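Local coordinates for protein type C neurotoxin (Clostridium botulinum, PDB 3PME) that probably recognises gangliosides and phosphatidylethanolamine on nerve-cell membranes, acting as the receptor-binding domain of a botulinum C/D mosaic neurotoxin, at residues 39-44 and 195-200; 150-155 and 162-167. All coordinates share one frame; numbering follows the deposited sequence.

Contact 1: residues 39-44 and 195-200; sequences YTNDFK and IRDFNI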
ATOM      1  N   TYR A  39      -3.182   6.917   7.814  1.00 20.35           N
ATOM      2  CA  TYR A  39      -1.869   7.477   8.102  1.00 22.24           C
ATOM      3  C   TYR A  39      -2.038   8.870   8.690  1.00 21.91           C
ATOM      4  O   TYR A  39      -2.977   9.589   8.338  1.00 22.54           O
ATOM      5  CB  TYR A  39      -1.030   7.584   6.816  1.00 22.25           C
ATOM      6  CG  TYR A  39      -0.425   6.276   6.376  1.00 20.93           C
ATOM      7  CD1 TYR A  39       0.774   5.834   6.915  1.00 22.52           C
ATOM      8  CD2 TYR A  39      -1.058   5.472   5.432  1.00 19.88           C
ATOM      9  CE1 TYR A  39       1.335   4.633   6.523  1.00 22.70           C
ATOM     10  CE2 TYR A  39      -0.501   4.274   5.028  1.00 19.07           C
ATOM     11  CZ  TYR A  39       0.693   3.861   5.575  1.00 18.78           C
ATOM     12  OH  TYR A  39       1.265   2.663   5.201  1.00 20.37           O
ATOM     13  N   THR A  40      -1.104   9.259   9.550  1.00 22.29           N
ATOM     14  CA  THR A  40      -1.178  10.533  10.267  1.00 23.74           C
ATOM     15  C   THR A  40      -1.512  11.732   9.391  1.00 23.83           C
ATOM     16  O   THR A  40      -2.385  12.523   9.726  1.00 23.76           O
ATOM     17  CB  THR A  40       0.117  10.816  11.025  1.00 27.75           C
ATOM     18  OG1 THR A  40       0.316   9.797  12.015  1.00 32.52           O
ATOM     19  CG2 THR A  40       0.045  12.163  11.708  1.00 29.60           C
ATOM     20  N   ASN A  41      -0.818  11.861   8.268  1.00 24.04           N
ATOM     21  CA  ASN A  41      -0.957  13.043   7.428  1.00 23.54           C
ATOM     22  C   ASN A  41      -1.880  12.804   6.237  1.00 23.38           C
ATOM     23  O   ASN A  41      -1.711  13.425   5.179  1.00 21.57           O
ATOM     24  CB  ASN A  41       0.417  13.516   6.961  1.00 25.27           C
ATOM     25  CG  ASN A  41       1.329  13.870   8.128  1.00 26.28           C
ATOM     26  OD1 ASN A  41       0.883  14.473   9.112  1.00 27.26           O
ATOM     27  ND2 ASN A  41       2.601  13.496   8.030  1.00 29.52           N
ATOM     28  N   ASP A  42      -2.857  11.909   6.399  1.00 20.64           N
ATOM     29  CA  ASP A  42      -3.769  11.613   5.293  1.00 20.65           C
ATOM     30  C   ASP A  42      -5.073  12.396   5.338  1.00 20.22           C
ATOM     31  O   ASP A  42      -5.423  13.000   6.354  1.00 23.12           O
ATOM     32  CB  ASP A  42      -3.991  10.097   5.076  1.00 19.53           C
ATOM     33  CG  ASP A  42      -5.008   9.486   6.015  1.00 25.22           C
ATOM     34  OD1 ASP A  42      -5.866  10.194   6.588  1.00 24.69           O
ATOM     35  OD2 ASP A  42      -4.956   8.248   6.154  1.00 22.21           O
ATOM     36  N   PHE A  43      -5.749  12.436   4.198  1.00 19.76           N
ATOM     37  CA  PHE A  43      -7.089  12.966   4.117  1.00 20.79           C
ATOM     38  C   PHE A  43      -7.853  12.233   3.027  1.00 20.68           C
ATOM     39  O   PHE A  43      -7.258  11.707   2.080  1.00 22.71           O
ATOM     40  CB  PHE A  43      -7.121  14.497   3.953  1.00 19.82           C
ATOM     41  CG  PHE A  43      -6.302  15.027   2.805  1.00 20.83           C
ATOM     42  CD1 PHE A  43      -4.974  15.390   2.989  1.00 21.14           C
ATOM     43  CD2 PHE A  43      -6.875  15.206   1.558  1.00 21.62           C
ATOM     44  CE1 PHE A  43      -4.223  15.906   1.941  1.00 22.70           C
ATOM     45  CE2 PHE A  43      -6.129  15.728   0.499  1.00 22.38           C
ATOM     46  CZ  PHE A  43      -4.806  16.076   0.698  1.00 22.10           C
ATOM     47  N   LYS A  44      -9.165  12.164   3.188  1.00 21.32           N
ATOM     48  CA  LYS A  44     -10.011  11.384   2.312  1.00 24.53           C
ATOM     49  C   LYS A  44     -10.950  12.305   1.555  1.00 28.01           C
ATOM     50  O   LYS A  44     -11.583  13.187   2.145  1.00 29.63           O
ATOM     51  CB  LYS A  44     -10.818  10.393   3.156  1.00 27.45           C
ATOM     52  CG  LYS A  44     -11.650   9.401   2.375  1.00 26.77           C
ATOM     53  CD  LYS A  44     -12.449   8.509   3.327  1.00 30.42           C
ATOM     54  CE  LYS A  44     -13.246   7.462   2.573  1.00 33.35           C
ATOM     55  NZ  LYS A  44     -14.047   6.622   3.509  1.00 37.75           N
ATOM     56  N   ILE A 195      -5.211  10.854   0.060  1.00 19.60           N
ATOM     57  CA  ILE A 195      -3.892  11.417  -0.215  1.00 19.73           C
ATOM     58  C   ILE A 195      -3.168  11.531   1.119  1.00 19.22           C
ATOM     59  O   ILE A 195      -3.802  11.746   2.155  1.00 18.44           O
ATOM     60  CB  ILE A 195      -4.020  12.801  -0.867  1.00 17.97           C
ATOM     61  CG1 ILE A 195      -4.528  12.645  -2.304  1.00 20.81           C
ATOM     62  CG2 ILE A 195      -2.668  13.553  -0.864  1.00 20.05           C
ATOM     63  CD1 ILE A 195      -4.973  13.954  -2.939  1.00 22.32           C
ATOM     64  N   ARG A 196      -1.854  11.377   1.123  1.00 18.89           N
ATOM     65  CA  ARG A 196      -1.100  11.676   2.341  1.00 18.21           C
ATOM     66  C   ARG A 196       0.233  12.344   2.051  1.00 21.32           C
ATOM     67  O   ARG A 196       0.794  12.198   0.969  1.00 18.56           O
ATOM     68  CB  ARG A 196      -0.893  10.428   3.204  1.00 18.63           C
ATOM     69  CG  ARG A 196       0.253   9.514   2.741  1.00 18.16           C
ATOM     70  CD  ARG A 196       0.342   8.361   3.718  1.00 20.31           C
ATOM     71  NE  ARG A 196       1.607   7.638   3.691  1.00 23.01           N
ATOM     72  CZ  ARG A 196       1.796   6.503   3.039  1.00 19.28           C
ATOM     73  NH1 ARG A 196       0.813   5.965   2.320  1.00 22.46           N
ATOM     74  NH2 ARG A 196       2.962   5.885   3.118  1.00 19.38           N
ATOM     75  N   ASP A 197       0.732  13.065   3.043  1.00 19.38           N
ATOM     76  CA  ASP A 197       2.054  13.677   3.006  1.00 19.21           C
ATOM     77  C   ASP A 197       2.237  14.592   1.793  1.00 19.88           C
ATOM     78  O   ASP A 197       3.240  14.520   1.084  1.00 20.76           O
ATOM     79  CB  ASP A 197       3.152  12.610   3.090  1.00 18.78           C
ATOM     80  CG  ASP A 197       3.116  11.840   4.402  1.00 24.80           C
ATOM     81  OD1 ASP A 197       3.458  12.433   5.445  1.00 31.90           O
ATOM     82  OD2 ASP A 197       2.747  10.655   4.387  1.00 33.72           O
ATOM     83  N   PHE A 198       1.269  15.467   1.572  1.00 18.43           N
ATOM     84  CA  PHE A 198       1.361  16.397   0.449  1.00 18.72           C
ATOM     85  C   PHE A 198       2.398  17.500   0.708  1.00 20.07           C
ATOM     86  O   PHE A 198       2.293  18.236   1.703  1.00 21.65           O
ATOM     87  CB  PHE A 198       0.011  17.024   0.121  1.00 17.67           C
ATOM     88  CG  PHE A 198       0.030  17.814  -1.155  1.00 18.90           C
ATOM     89  CD1 PHE A 198       0.330  19.171  -1.142  1.00 19.92           C
ATOM     90  CD2 PHE A 198      -0.222  17.189  -2.361  1.00 19.90           C
ATOM     91  CE1 PHE A 198       0.375  19.899  -2.319  1.00 22.21           C
ATOM     92  CE2 PHE A 198      -0.180  17.908  -3.554  1.00 18.29           C
ATOM     93  CZ  PHE A 198       0.122  19.266  -3.532  1.00 20.18           C
ATOM     94  N   ASN A 199       3.384  17.595  -0.192  1.00 18.55           N
ATOM     95  CA  ASN A 199       4.497  18.546  -0.087  1.00 19.06           C
ATOM     96  C   ASN A 199       4.754  19.259  -1.407  1.00 21.88           C
ATOM     97  O   ASN A 199       4.638  18.663  -2.481  1.00 19.48           O
ATOM     98  CB  ASN A 199       5.799  17.822   0.271  1.00 20.24           C
ATOM     99  CG  ASN A 199       5.819  17.328   1.698  1.00 23.39           C
ATOM    100  OD1 ASN A 199       5.352  18.008   2.596  1.00 26.23           O
ATOM    101  ND2 ASN A 199       6.395  16.150   1.913  1.00 28.24           N
ATOM    102  N   ILE A 200       5.153  20.527  -1.334  1.00 20.58           N
ATOM    103  CA  ILE A 200       5.679  21.208  -2.512  1.00 22.17           C
ATOM    104  C   ILE A 200       7.049  21.771  -2.169  1.00 23.26           C
ATOM    105  O   ILE A 200       7.238  22.314  -1.094  1.00 22.88           O
ATOM    106  CB  ILE A 200       4.748  22.323  -3.003  1.00 19.82           C
ATOM    107  CG1 ILE A 200       3.390  21.734  -3.398  1.00 22.13           C
ATOM    108  CG2 ILE A 200       5.380  23.061  -4.214  1.00 22.41           C
ATOM    109  CD1 ILE A 200       2.364  22.744  -3.860  1.00 23.31           C
TER
HETATM  110  O   HOH W   1      -0.847  15.691   3.611  1.00 21.20           O
HETATM  111  O   HOH W   2       1.297  10.383   6.980  1.00 26.56           O
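The carbonyl oxygen of N41 is gripped by two hydrogen bonds and a CA-H contact: D197 N reaches N41 O at 3.3 Å from above the carbonyl plane, water 1 donates to N41 O at 2.9 Å, and R196 CA supplies the third approach. Water 1 also accepts from F198 N, bridging the two backbones where regular pairing stops. Here D197 takes left-handed helical backbone angles, which aspartate adopts more readily than most non-glycine residues. N41 ND2 donates to D197 OD1 at 2.9 Å, nearly straight at 168°, with the amide and carboxylate planes almost perpendicular. Water 2 joins N41 N to D197 OD2, the oxygen that also makes a weak salt bridge with R196 NE. Y39 to D42 form a type I turn whose opening is tied by Y39 N to D42 OD2 at 2.8 Å; a short acidic side chain suits this place, since D42 also accepts from T37 N and I38 N. F43 and I195 make an antiparallel hydrogen-bonded pair, F43 N to I195 O being 2.9 Å, with I195 CB over the F43 ring. On the other side of the sheet R196 lays its guanidinium flat on Y39, planes 11° apart, a stacked cation-pi contact that probably stabilises the buried charge. W74 and W140 add further cation-pi contacts. Strand 193-201 of the lectin-like sheet has 68-77 along one edge; 42-45 pairs with its start and 6-13 with its continuation from F198. Q217, at the end of helix 207-218, lies against R196 and D197, its O taking R196 NH2, and Y39 OH bonds to G228 O.

Contact 2: residues 150-155 and 162-167; sequences MGYMKL and KQSERI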
ATOM      1  N   MET A 150      13.162  25.273 -17.715  1.00 28.11           N
ATOM      2  CA  MET A 150      14.248  25.192 -18.686  1.00 30.23           C
ATOM      3  C   MET A 150      14.188  23.921 -19.516  1.00 32.66           C
ATOM      4  O   MET A 150      14.973  23.745 -20.447  1.00 30.67           O
ATOM      5  CB  MET A 150      15.607  25.290 -17.992  1.00 32.97           C
ATOM      6  CG  MET A 150      15.966  26.701 -17.552  1.00 39.82           C
ATOM      7  SD  MET A 150      17.500  26.758 -16.608  1.00 54.57           S
ATOM      8  CE  MET A 150      17.026  25.837 -15.143  1.00 45.85           C
ATOM      9  N   GLY A 151      13.262  23.025 -19.191  1.00 26.76           N
ATOM     10  CA  GLY A 151      13.184  21.795 -19.948  1.00 28.11           C
ATOM     11  C   GLY A 151      11.904  21.013 -19.788  1.00 23.94           C
ATOM     12  O   GLY A 151      10.996  21.111 -20.621  1.00 22.01           O
ATOM     13  N   TYR A 152      11.837  20.228 -18.715  1.00 24.85           N
ATOM     14  CA  TYR A 152      10.848  19.159 -18.615  1.00 24.07           C
ATOM     15  C   TYR A 152      10.118  19.100 -17.294  1.00 21.42           C
ATOM     16  O   TYR A 152      10.605  19.545 -16.251  1.00 22.12           O
ATOM     17  CB  TYR A 152      11.520  17.801 -18.864  1.00 23.92           C
ATOM     18  CG  TYR A 152      12.303  17.850 -20.130  1.00 21.40           C
ATOM     19  CD1 TYR A 152      13.574  18.378 -20.135  1.00 28.88           C
ATOM     20  CD2 TYR A 152      11.744  17.455 -21.330  1.00 23.45           C
ATOM     21  CE1 TYR A 152      14.275  18.487 -21.292  1.00 22.76           C
ATOM     22  CE2 TYR A 152      12.455  17.561 -22.508  1.00 24.68           C
ATOM     23  CZ  TYR A 152      13.724  18.079 -22.465  1.00 26.92           C
ATOM     24  OH  TYR A 152      14.481  18.215 -23.603  1.00 28.14           O
ATOM     25  N   MET A 153       8.928  18.529 -17.352  1.00 21.06           N
ATOM     26  CA  MET A 153       8.324  18.030 -16.129  1.00 18.98           C
ATOM     27  C   MET A 153       8.399  16.509 -16.180  1.00 20.90           C
ATOM     28  O   MET A 153       8.309  15.905 -17.246  1.00 21.55           O
ATOM     29  CB  MET A 153       6.910  18.553 -15.959  1.00 21.35           C
ATOM     30  CG  MET A 153       5.978  18.245 -17.083  1.00 21.61           C
ATOM     31  SD  MET A 153       4.401  19.033 -16.737  1.00 29.78           S
ATOM     32  CE  MET A 153       3.451  18.406 -18.110  1.00 26.01           C
ATOM     33  N   LYS A 154       8.603  15.894 -15.022  1.00 19.12           N
ATOM     34  CA  LYS A 154       8.874  14.474 -14.959  1.00 17.47           C
ATOM     35  C   LYS A 154       8.022  13.855 -13.870  1.00 16.68           C
ATOM     36  O   LYS A 154       7.817  14.459 -12.823  1.00 19.64           O
ATOM     37  CB  LYS A 154      10.348  14.224 -14.660  1.00 19.80           C
ATOM     38  CG  LYS A 154      11.266  14.581 -15.845  1.00 22.23           C
ATOM     39  CD  LYS A 154      12.707  14.878 -15.400  1.00 24.43           C
ATOM     40  CE  LYS A 154      13.502  13.622 -15.076  1.00 24.49           C
ATOM     41  NZ  LYS A 154      14.867  13.960 -14.546  1.00 28.83           N
ATOM     42  N   LEU A 155       7.536  12.655 -14.151  1.00 16.89           N
ATOM     43  CA  LEU A 155       6.677  11.926 -13.227  1.00 17.47           C
ATOM     44  C   LEU A 155       7.386  10.698 -12.689  1.00 17.79           C
ATOM     45  O   LEU A 155       7.816   9.825 -13.457  1.00 18.52           O
ATOM     46  CB  LEU A 155       5.402  11.501 -13.951  1.00 18.30           C
ATOM     47  CG  LEU A 155       4.465  10.609 -13.137  1.00 19.51           C
ATOM     48  CD1 LEU A 155       4.082  11.303 -11.851  1.00 23.41           C
ATOM     49  CD2 LEU A 155       3.240  10.315 -13.971  1.00 23.12           C
ATOM     50  N   LYS A 162       8.999   7.527 -14.647  1.00 18.09           N
ATOM     51  CA  LYS A 162       8.122   6.816 -15.580  1.00 18.91           C
ATOM     52  C   LYS A 162       7.889   7.572 -16.880  1.00 21.50           C
ATOM     53  O   LYS A 162       7.830   6.968 -17.953  1.00 23.85           O
ATOM     54  CB  LYS A 162       6.764   6.516 -14.926  1.00 19.61           C
ATOM     55  CG  LYS A 162       6.872   5.733 -13.639  1.00 20.38           C
ATOM     56  CD  LYS A 162       7.344   4.304 -13.864  1.00 20.77           C
ATOM     57  CE  LYS A 162       7.251   3.498 -12.571  1.00 22.85           C
ATOM     58  NZ  LYS A 162       7.894   2.156 -12.715  1.00 26.42           N
ATOM     59  N   GLN A 163       7.722   8.887 -16.778  1.00 19.11           N
ATOM     60  CA  GLN A 163       7.355   9.701 -17.936  1.00 21.04           C
ATOM     61  C   GLN A 163       8.013  11.064 -17.858  1.00 20.87           C
ATOM     62  O   GLN A 163       8.286  11.577 -16.773  1.00 20.42           O
ATOM     63  CB  GLN A 163       5.833   9.894 -17.991  1.00 23.64           C
ATOM     64  CG  GLN A 163       5.029   8.598 -18.108  1.00 27.51           C
ATOM     65  CD  GLN A 163       4.985   8.071 -19.525  1.00 31.54           C
ATOM     66  OE1 GLN A 163       5.534   7.006 -19.825  1.00 38.24           O
ATOM     67  NE2 GLN A 163       4.323   8.805 -20.405  1.00 26.47           N
ATOM     68  N   SER A 164       8.255  11.653 -19.022  1.00 22.19           N
ATOM     69  CA  SER A 164       8.754  13.015 -19.103  1.00 22.18           C
ATOM     70  C   SER A 164       7.976  13.740 -20.195  1.00 23.85           C
ATOM     71  O   SER A 164       7.470  13.114 -21.130  1.00 22.84           O
ATOM     72  CB  SER A 164      10.248  13.013 -19.429  1.00 23.55           C
ATOM     73  OG  SER A 164      10.762  14.339 -19.478  1.00 25.40           O
ATOM     74  N   GLU A 165       7.863  15.056 -20.058  1.00 21.74           N
ATOM     75  CA  GLU A 165       7.192  15.879 -21.051  1.00 24.97           C
ATOM     76  C   GLU A 165       7.865  17.238 -21.129  1.00 23.34           C
ATOM     77  O   GLU A 165       8.197  17.855 -20.118  1.00 22.38           O
ATOM     78  CB  GLU A 165       5.701  16.035 -20.725  1.00 25.20           C
ATOM     79  CG  GLU A 165       4.916  16.756 -21.812  1.00 28.65           C
ATOM     80  CD  GLU A 165       4.659  15.880 -23.022  1.00 33.60           C
ATOM     81  OE1 GLU A 165       4.835  14.649 -22.915  1.00 39.15           O
ATOM     82  OE2 GLU A 165       4.264  16.419 -24.078  1.00 42.86           O
ATOM     83  N   ARG A 166       8.068  17.708 -22.351  1.00 24.91           N
ATOM     84  CA  ARG A 166       8.730  18.982 -22.560  1.00 26.78           C
ATOM     85  C   ARG A 166       7.789  20.117 -22.178  1.00 24.66           C
ATOM     86  O   ARG A 166       6.616  20.093 -22.541  1.00 26.81           O
ATOM     87  CB  ARG A 166       9.135  19.089 -24.028  1.00 28.58           C
ATOM     88  CG  ARG A 166       9.964  20.291 -24.376  1.00 32.52           C
ATOM     89  CD  ARG A 166      10.554  20.108 -25.773  1.00 34.59           C
ATOM     90  NE  ARG A 166       9.523  19.949 -26.796  1.00 41.91           N
ATOM     91  CZ  ARG A 166       9.038  18.780 -27.213  1.00 42.76           C
ATOM     92  NH1 ARG A 166       9.487  17.639 -26.698  1.00 45.62           N
ATOM     93  NH2 ARG A 166       8.096  18.753 -28.148  1.00 45.34           N
ATOM     94  N   ILE A 167       8.293  21.090 -21.428  1.00 23.22           N
ATOM     95  CA  ILE A 167       7.487  22.260 -21.086  1.00 24.55           C
ATOM     96  C   ILE A 167       8.183  23.565 -21.452  1.00 27.20           C
ATOM     97  O   ILE A 167       7.601  24.638 -21.326  1.00 24.73           O
ATOM     98  CB  ILE A 167       7.077  22.291 -19.590  1.00 24.58           C
ATOM     99  CG1 ILE A 167       8.308  22.239 -18.678  1.00 24.03           C
ATOM    100  CG2 ILE A 167       6.112  21.149 -19.265  1.00 24.89           C
ATOM    101  CD1 ILE A 167       8.009  22.534 -17.226  1.00 25.15           C
TER
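M153 and I167 make the apolar side-chain contact between 150-155 and 162-167: I167 CG2 sits 3.6 Å from M153 CG and 3.7 Å from M153 SD. M153 takes the crowded first torsion (chi1 57°), then runs out extended, so that its CG, SD and CE all lie along I167 CG2, the unbranched chain crossing the branched one at about a right angle. Away from this face, Y152 lies alongside R166, Y152 CD2 being 3.6 Å from R166 CA, while S164 OG meets Y152 CB at 3.6 Å; the polar and long side chains here suit an exposed surface. Backbone bonds fix these neighbours. M153 N donates to E165 O at 2.9 Å, nearly along the C=O axis, and E165 N returns the bond to M153 O. The two strands, 152-157 and 160-166, form a beta hairpin, and its register is shifted by a classic bulge in which K162 and Q163 both face L155: L155 O takes a short bond from K162 N, 2.8 Å, and a weak, long one from Q163 N. At the far end I167 N bonds to G151 O at 2.8 Å, almost straight at 172°. G151 and Y152 form a second classic bulge opposite N148, and glycine fits there because a CB would crowd the Y152 ring. Further out, M153 packs on W111, L113, K121 and L123, and L155 on L123 and F125, all of the facing sheet; L155 also lies beside V143 and I145 of strand 141-148, the neighbour in its own sheet, while R166 O accepts from K121 NZ.

Both contacts belong to the same antiparallel sheet, yet their centres are 24 Å apart and they do not touch. Contact 1 is buried and joins strands distant in sequence, 42-45 and 193-201; contact 2 is a local hairpin at the sheet's margin, partly buried. In contact 1 a buried arginine lies against aromatic faces, with a weak salt bridge to an aspartate and a bond to a main-chain carbonyl, and a water bridges the backbones where pairing breaks. In contact 2 backbone bonds carry the pairing across two bulges; methionine and leucine turn inward, the outer strand puts glutamine and glutamate beside them on that same face and leads their ends away, and lysine and serine share the other.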